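Long-range contacts in tripartite terminase subunit 3 (Human herpesvirus 5, PDB 3N4P), which forms part of the viral DNA-packaging motor, this chain being the C-terminal nuclease domain of the large terminase subunit, which probably cuts the viral genome with bound metal ions: residues L134-E139 with I164-Y169; L63-D68 with V82-A87. All coordinates share one frame; numbering follows the deposited sequence.

From the N terminus, contact 2 comes first: strand 62-67 runs out to Asp68, and the chain returns through a connection without helix to pair as antiparallel strand 80-88, a short loop of the fold. After strand 91-100 and helix 109-127 the chain lays down strand 133-138 parallel to 62-67, and contact 1 then closes the unit strand 133-138, helix 144-161, strand 165-172. The two contacts follow in series, their centres 9 Å apart, and share one mixed sheet. Arg135 O accepts a probable hydrogen bond from Val65 N at 2.8 Å, joining them. Asp68 and Glu139, both magnesium ligands, follow these neighbouring strands and bring their like-charged carboxylates close together.

Contact 1: L134-E139 with I164-Y169; sequences LRIAVE and IRVLFY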
loop_
_atom_site.group_PDB
_atom_site.type_symbol
_atom_site.label_atom_id
_atom_site.label_comp_id
_atom_site.label_asym_id
_atom_site.label_seq_id
_atom_site.Cartn_x
_atom_site.Cartn_y
_atom_site.Cartn_z
ATOM N N LEU B 134 -4.535 -10.147 22.758
ATOM C CA LEU B 134 -5.835 -9.775 22.174
ATOM C C LEU B 134 -6.694 -8.971 23.100
ATOM O O LEU B 134 -6.849 -9.348 24.241
ATOM C CB LEU B 134 -6.680 -10.999 21.956
ATOM C CG LEU B 134 -6.634 -11.647 20.626
ATOM C CD1 LEU B 134 -7.341 -13.055 20.833
ATOM C CD2 LEU B 134 -7.308 -10.693 19.582
ATOM N N ARG B 135 -7.328 -7.931 22.590
ATOM C CA ARG B 135 -8.236 -7.137 23.367
ATOM C C ARG B 135 -9.487 -6.987 22.591
ATOM O O ARG B 135 -9.472 -6.441 21.487
ATOM C CB ARG B 135 -7.653 -5.778 23.616
ATOM C CG ARG B 135 -6.719 -5.778 24.764
ATOM C CD ARG B 135 -6.018 -4.409 24.993
ATOM N NE ARG B 135 -5.036 -4.657 26.033
ATOM C CZ ARG B 135 -5.003 -4.078 27.244
ATOM N NH1 ARG B 135 -5.847 -3.080 27.574
ATOM N NH2 ARG B 135 -4.075 -4.481 28.118
ATOM N N ILE B 136 -10.586 -7.445 23.177
ATOM C CA ILE B 136 -11.819 -7.643 22.443
ATOM C C ILE B 136 -12.956 -6.905 23.118
ATOM O O ILE B 136 -13.164 -7.074 24.284
ATOM C CB ILE B 136 -12.153 -9.175 22.376
ATOM C CG1 ILE B 136 -11.004 -9.918 21.702
ATOM C CG2 ILE B 136 -13.490 -9.461 21.637
ATOM C CD1 ILE B 136 -11.094 -11.470 21.878
ATOM N N ALA B 137 -13.712 -6.126 22.361
ATOM C CA ALA B 137 -14.954 -5.554 22.856
ATOM C C ALA B 137 -16.163 -6.128 22.143
ATOM O O ALA B 137 -16.224 -6.099 20.913
ATOM C CB ALA B 137 -14.917 -4.016 22.602
ATOM N N VAL B 138 -17.180 -6.522 22.859
ATOM C CA VAL B 138 -18.363 -7.103 22.231
ATOM C C VAL B 138 -19.483 -6.188 22.659
ATOM O O VAL B 138 -19.775 -6.116 23.842
ATOM C CB VAL B 138 -18.726 -8.539 22.777
ATOM C CG1 VAL B 138 -19.967 -9.093 22.074
ATOM C CG2 VAL B 138 -17.604 -9.565 22.601
ATOM N N GLU B 139 -20.136 -5.528 21.710
ATOM C CA GLU B 139 -21.252 -4.670 22.026
ATOM C C GLU B 139 -22.421 -5.463 22.505
ATOM O O GLU B 139 -22.817 -6.424 21.879
ATOM C CB GLU B 139 -21.734 -3.867 20.816
ATOM C CG GLU B 139 -22.327 -2.480 21.218
ATOM C CD GLU B 139 -23.640 -2.143 20.511
ATOM O OE1 GLU B 139 -24.600 -1.714 21.199
ATOM O OE2 GLU B 139 -23.714 -2.311 19.269
ATOM N N ILE B 164 -2.389 -17.409 23.733
ATOM C CA ILE B 164 -2.220 -15.990 23.758
ATOM C C ILE B 164 -3.056 -15.430 24.915
ATOM O O ILE B 164 -4.043 -16.029 25.268
ATOM C CB ILE B 164 -2.708 -15.390 22.408
ATOM C CG1 ILE B 164 -2.379 -13.894 22.355
ATOM C CG2 ILE B 164 -4.219 -15.701 22.196
ATOM C CD1 ILE B 164 -1.952 -13.380 20.992
ATOM N N ARG B 165 -2.724 -14.261 25.460
ATOM C CA ARG B 165 -3.588 -13.674 26.497
ATOM C C ARG B 165 -4.720 -12.962 25.858
ATOM O O ARG B 165 -4.524 -12.153 24.930
ATOM C CB ARG B 165 -2.840 -12.745 27.453
ATOM C CG ARG B 165 -1.603 -12.198 26.848
ATOM C CD ARG B 165 -0.486 -11.893 27.849
ATOM N NE ARG B 165 -0.918 -11.440 29.172
ATOM C CZ ARG B 165 -0.816 -10.197 29.635
ATOM N NH1 ARG B 165 -0.313 -9.225 28.873
ATOM N NH2 ARG B 165 -1.219 -9.930 30.878
ATOM N N VAL B 166 -5.913 -13.245 26.364
ATOM C CA VAL B 166 -7.152 -12.653 25.862
ATOM C C VAL B 166 -7.725 -11.778 26.974
ATOM O O VAL B 166 -7.740 -12.199 28.140
ATOM C CB VAL B 166 -8.166 -13.759 25.569
ATOM C CG1 VAL B 166 -9.021 -13.372 24.461
ATOM C CG2 VAL B 166 -7.442 -15.018 25.162
ATOM N N LEU B 167 -8.164 -10.575 26.635
ATOM C CA LEU B 167 -8.764 -9.608 27.574
ATOM C C LEU B 167 -10.023 -9.118 26.906
ATOM O O LEU B 167 -10.062 -9.021 25.705
ATOM C CB LEU B 167 -7.867 -8.400 27.783
ATOM C CG LEU B 167 -6.638 -8.532 28.684
ATOM C CD1 LEU B 167 -5.431 -9.140 27.993
ATOM C CD2 LEU B 167 -6.292 -7.195 29.244
ATOM N N PHE B 168 -11.050 -8.827 27.673
ATOM C CA PHE B 168 -12.307 -8.399 27.122
ATOM C C PHE B 168 -12.631 -7.069 27.766
ATOM O O PHE B 168 -12.163 -6.763 28.861
ATOM C CB PHE B 168 -13.422 -9.404 27.361
ATOM C CG PHE B 168 -13.443 -10.519 26.376
ATOM C CD1 PHE B 168 -12.678 -11.650 26.574
ATOM C CD2 PHE B 168 -14.223 -10.440 25.226
ATOM C CE1 PHE B 168 -12.699 -12.716 25.658
ATOM C CE2 PHE B 168 -14.243 -11.505 24.293
ATOM C CZ PHE B 168 -13.474 -12.636 24.507
ATOM N N TYR B 169 -13.369 -6.235 27.053
ATOM C CA TYR B 169 -13.697 -4.908 27.590
ATOM C C TYR B 169 -14.728 -5.262 28.644
ATOM O O TYR B 169 -15.668 -5.990 28.317
ATOM C CB TYR B 169 -14.366 -4.068 26.526
ATOM C CG TYR B 169 -14.556 -2.641 26.937
ATOM C CD1 TYR B 169 -13.701 -1.640 26.443
ATOM C CD2 TYR B 169 -15.588 -2.262 27.795
ATOM C CE1 TYR B 169 -13.865 -0.300 26.825
ATOM C CE2 TYR B 169 -15.752 -0.899 28.187
ATOM C CZ TYR B 169 -14.898 0.054 27.694
ATOM O OH TYR B 169 -15.055 1.371 28.061
#
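Ile164 opens the contact with a loose touch, its CG2 lying 4.3 Å from Leu134 CD1. Arg165 contributes backbone: Leu134 N donates to its O at 3.0 Å, nearly straight (169° at the hydrogen), while its guanidinium is held by Glu133. Val166 lies alongside Leu134, and its CG1 also meets Ile136 CD1 at 3.8 Å, one methyl serving two neighbours. Leu167 binds twice through its backbone, N to Leu134 O and O from Ile136 N. Its CD2 sits over one face of the Arg135 guanidinium, 3.7 Å from NH2 and offset toward the rim; a chain extended from CG to NE carries that group there, and Glu133 and Ala273 O fix its polar end. Phe168 has CG beside its own backbone N (chi1 -82°), which brings the ring next to Ile136: CE2 comes 3.4 Å from Ile136 CG2, and Val138 CG2 lies at the ring edge. Tyr169 N donates to Ile136 O at 2.9 Å, and its CB packs on Ala137 CB. Segment directions 30° apart and the bond pattern establish parallel pairing: N and O of Leu134 serve Arg165 and Leu167, those of Ile136 Leu167 and Tyr169. With helix 144-161 packed on the Leu134, Val166 and Phe168 face, this is a beta-alpha-beta unit of an RNase H-like nuclease core, whose first strand leads to the magnesium ligand Glu139.

Contact 2: L63-D68 with V82-A87; sequences LYVYLD and VAAVGA
Val85 O accepts the shortest bond, from Tyr64 N at 2.8 Å and 160° at the hydrogen. Leu63 CD2 also lies 3.6 Å from this oxygen, and the Tyr64 ring meets it with its edge, in plane. The ring gets there because CG stands beside the Tyr64 backbone N (chi1 -67°). Val85 N returns a bond to Tyr64 O, completing the hydrogen-bonded pair. Two residues on, Tyr66 and Ala83 repeat it, Tyr66 N to Ala83 O at 3.1 Å and Ala83 N to Tyr66 O at 3.2 Å, each donor in the carbonyl plane. Between them, Val65 and Ala84 form a non-hydrogen-bonded pair; beside it Val65 CA approaches Ala83 O at 3.1 Å, a CA-H...O contact.

The side chains sort onto two faces. Val65, Leu67, Val82 and Ala84 share one, where Leu67 CB meets Val82 CG2 at 4.1 Å; Leu63 swings its CD2 in to Ala84 CB at 3.8 Å. Helix 109-127 covers this side through Ile113, Met120 and Val124. On the other face Tyr64 CB touches Val85 CG2, while the Tyr66 ring leads away from Ala83 toward helix 256-267 and Glu139.

Strand directions 155° apart confirm an antiparallel pair, here sandwiched between helices. Such a hairpin-like pair with an acidic residue at the end of its first strand is characteristic of the RNase H-like fold; here that residue is Asp68, a magnesium ligand and predicted nuclease active-site residue.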
loop_
_atom_site.group_PDB
_atom_site.type_symbol
_atom_site.label_atom_id
_atom_site.label_comp_id
_atom_site.label_asym_id
_atom_site.label_seq_id
_atom_site.Cartn_x
_atom_site.Cartn_y
_atom_site.Cartn_z
ATOM N N LEU B 63 -3.598 -6.941 19.257
ATOM C CA LEU B 63 -4.734 -6.920 18.308
ATOM C C LEU B 63 -6.004 -6.399 19.014
ATOM O O LEU B 63 -6.482 -7.022 19.935
ATOM C CB LEU B 63 -5.025 -8.364 17.845
ATOM C CG LEU B 63 -5.314 -8.719 16.419
ATOM C CD1 LEU B 63 -6.220 -9.999 16.168
ATOM C CD2 LEU B 63 -5.665 -7.486 15.490
ATOM N N TYR B 64 -6.566 -5.288 18.603
ATOM C CA TYR B 64 -7.841 -4.804 19.137
ATOM C C TYR B 64 -8.959 -5.295 18.215
ATOM O O TYR B 64 -8.893 -5.076 16.986
ATOM C CB TYR B 64 -7.833 -3.241 19.186
ATOM C CG TYR B 64 -6.826 -2.758 20.196
ATOM C CD1 TYR B 64 -5.484 -2.622 19.848
ATOM C CD2 TYR B 64 -7.189 -2.577 21.548
ATOM C CE1 TYR B 64 -4.498 -2.203 20.830
ATOM C CE2 TYR B 64 -6.221 -2.157 22.565
ATOM C CZ TYR B 64 -4.873 -1.998 22.183
ATOM O OH TYR B 64 -3.904 -1.656 23.123
ATOM N N VAL B 65 -9.987 -5.932 18.753
ATOM C CA VAL B 65 -11.131 -6.231 17.897
ATOM C C VAL B 65 -12.493 -5.754 18.460
ATOM O O VAL B 65 -12.704 -5.740 19.647
ATOM C CB VAL B 65 -11.253 -7.808 17.488
ATOM C CG1 VAL B 65 -10.031 -8.697 17.810
ATOM C CG2 VAL B 65 -12.540 -8.361 17.882
ATOM N N TYR B 66 -13.464 -5.508 17.594
ATOM C CA TYR B 66 -14.775 -5.125 18.065
ATOM C C TYR B 66 -15.787 -5.831 17.231
ATOM O O TYR B 66 -15.639 -5.874 16.016
ATOM C CB TYR B 66 -14.954 -3.642 17.732
ATOM C CG TYR B 66 -16.284 -3.068 18.053
ATOM C CD1 TYR B 66 -16.550 -2.555 19.331
ATOM C CD2 TYR B 66 -17.269 -2.941 17.071
ATOM C CE1 TYR B 66 -17.793 -1.944 19.635
ATOM C CE2 TYR B 66 -18.516 -2.358 17.368
ATOM C CZ TYR B 66 -18.761 -1.861 18.644
ATOM O OH TYR B 66 -19.967 -1.272 18.935
ATOM N N LEU B 67 -16.882 -6.250 17.853
ATOM C CA LEU B 67 -18.005 -6.717 17.080
ATOM C C LEU B 67 -19.300 -6.328 17.732
ATOM O O LEU B 67 -19.376 -6.139 18.940
ATOM C CB LEU B 67 -17.965 -8.250 16.878
ATOM C CG LEU B 67 -18.068 -9.104 18.137
ATOM C CD1 LEU B 67 -18.747 -10.528 17.904
ATOM C CD2 LEU B 67 -16.670 -9.295 18.674
ATOM N N ASP B 68 -20.331 -6.241 16.909
ATOM C CA ASP B 68 -21.679 -5.904 17.363
ATOM C C ASP B 68 -22.630 -6.991 16.955
ATOM O O ASP B 68 -23.226 -6.912 15.877
ATOM C CB ASP B 68 -22.140 -4.570 16.732
ATOM C CG ASP B 68 -23.601 -4.220 17.083
ATOM O OD1 ASP B 68 -24.276 -4.957 17.851
ATOM O OD2 ASP B 68 -24.080 -3.184 16.590
ATOM N N VAL B 82 -17.363 -7.166 12.282
ATOM C CA VAL B 82 -16.158 -7.508 13.053
ATOM C C VAL B 82 -14.949 -6.779 12.380
ATOM O O VAL B 82 -14.840 -6.753 11.161
ATOM C CB VAL B 82 -15.853 -9.032 13.050
ATOM C CG1 VAL B 82 -14.901 -9.426 14.188
ATOM C CG2 VAL B 82 -17.138 -9.848 13.146
ATOM N N ALA B 83 -14.086 -6.176 13.192
ATOM C CA ALA B 83 -12.863 -5.566 12.736
ATOM C C ALA B 83 -11.747 -5.844 13.719
ATOM O O ALA B 83 -11.930 -5.879 14.953
ATOM C CB ALA B 83 -13.033 -4.038 12.567
ATOM N N ALA B 84 -10.558 -5.967 13.140
ATOM C CA ALA B 84 -9.356 -6.289 13.870
ATOM C C ALA B 84 -8.260 -5.362 13.375
ATOM O O ALA B 84 -7.889 -5.432 12.183
ATOM C CB ALA B 84 -8.981 -7.762 13.624
ATOM N N VAL B 85 -7.760 -4.524 14.310
ATOM C CA VAL B 85 -6.748 -3.483 14.103
ATOM C C VAL B 85 -5.579 -3.489 15.115
ATOM O O VAL B 85 -5.704 -4.010 16.228
ATOM C CB VAL B 85 -7.377 -2.075 14.062
ATOM C CG1 VAL B 85 -8.689 -2.070 13.237
ATOM C CG2 VAL B 85 -7.683 -1.656 15.415
ATOM N N GLY B 86 -4.418 -2.948 14.705
ATOM C CA GLY B 86 -3.201 -2.893 15.537
ATOM C C GLY B 86 -2.426 -1.636 15.134
ATOM O O GLY B 86 -2.593 -1.138 14.010
ATOM N N ALA B 87 -1.526 -1.180 15.983
ATOM C CA ALA B 87 -0.801 0.009 15.693
ATOM C C ALA B 87 0.407 -0.257 14.802
ATOM O O ALA B 87 1.029 -1.328 14.858
ATOM C CB ALA B 87 -0.429 0.716 16.970
#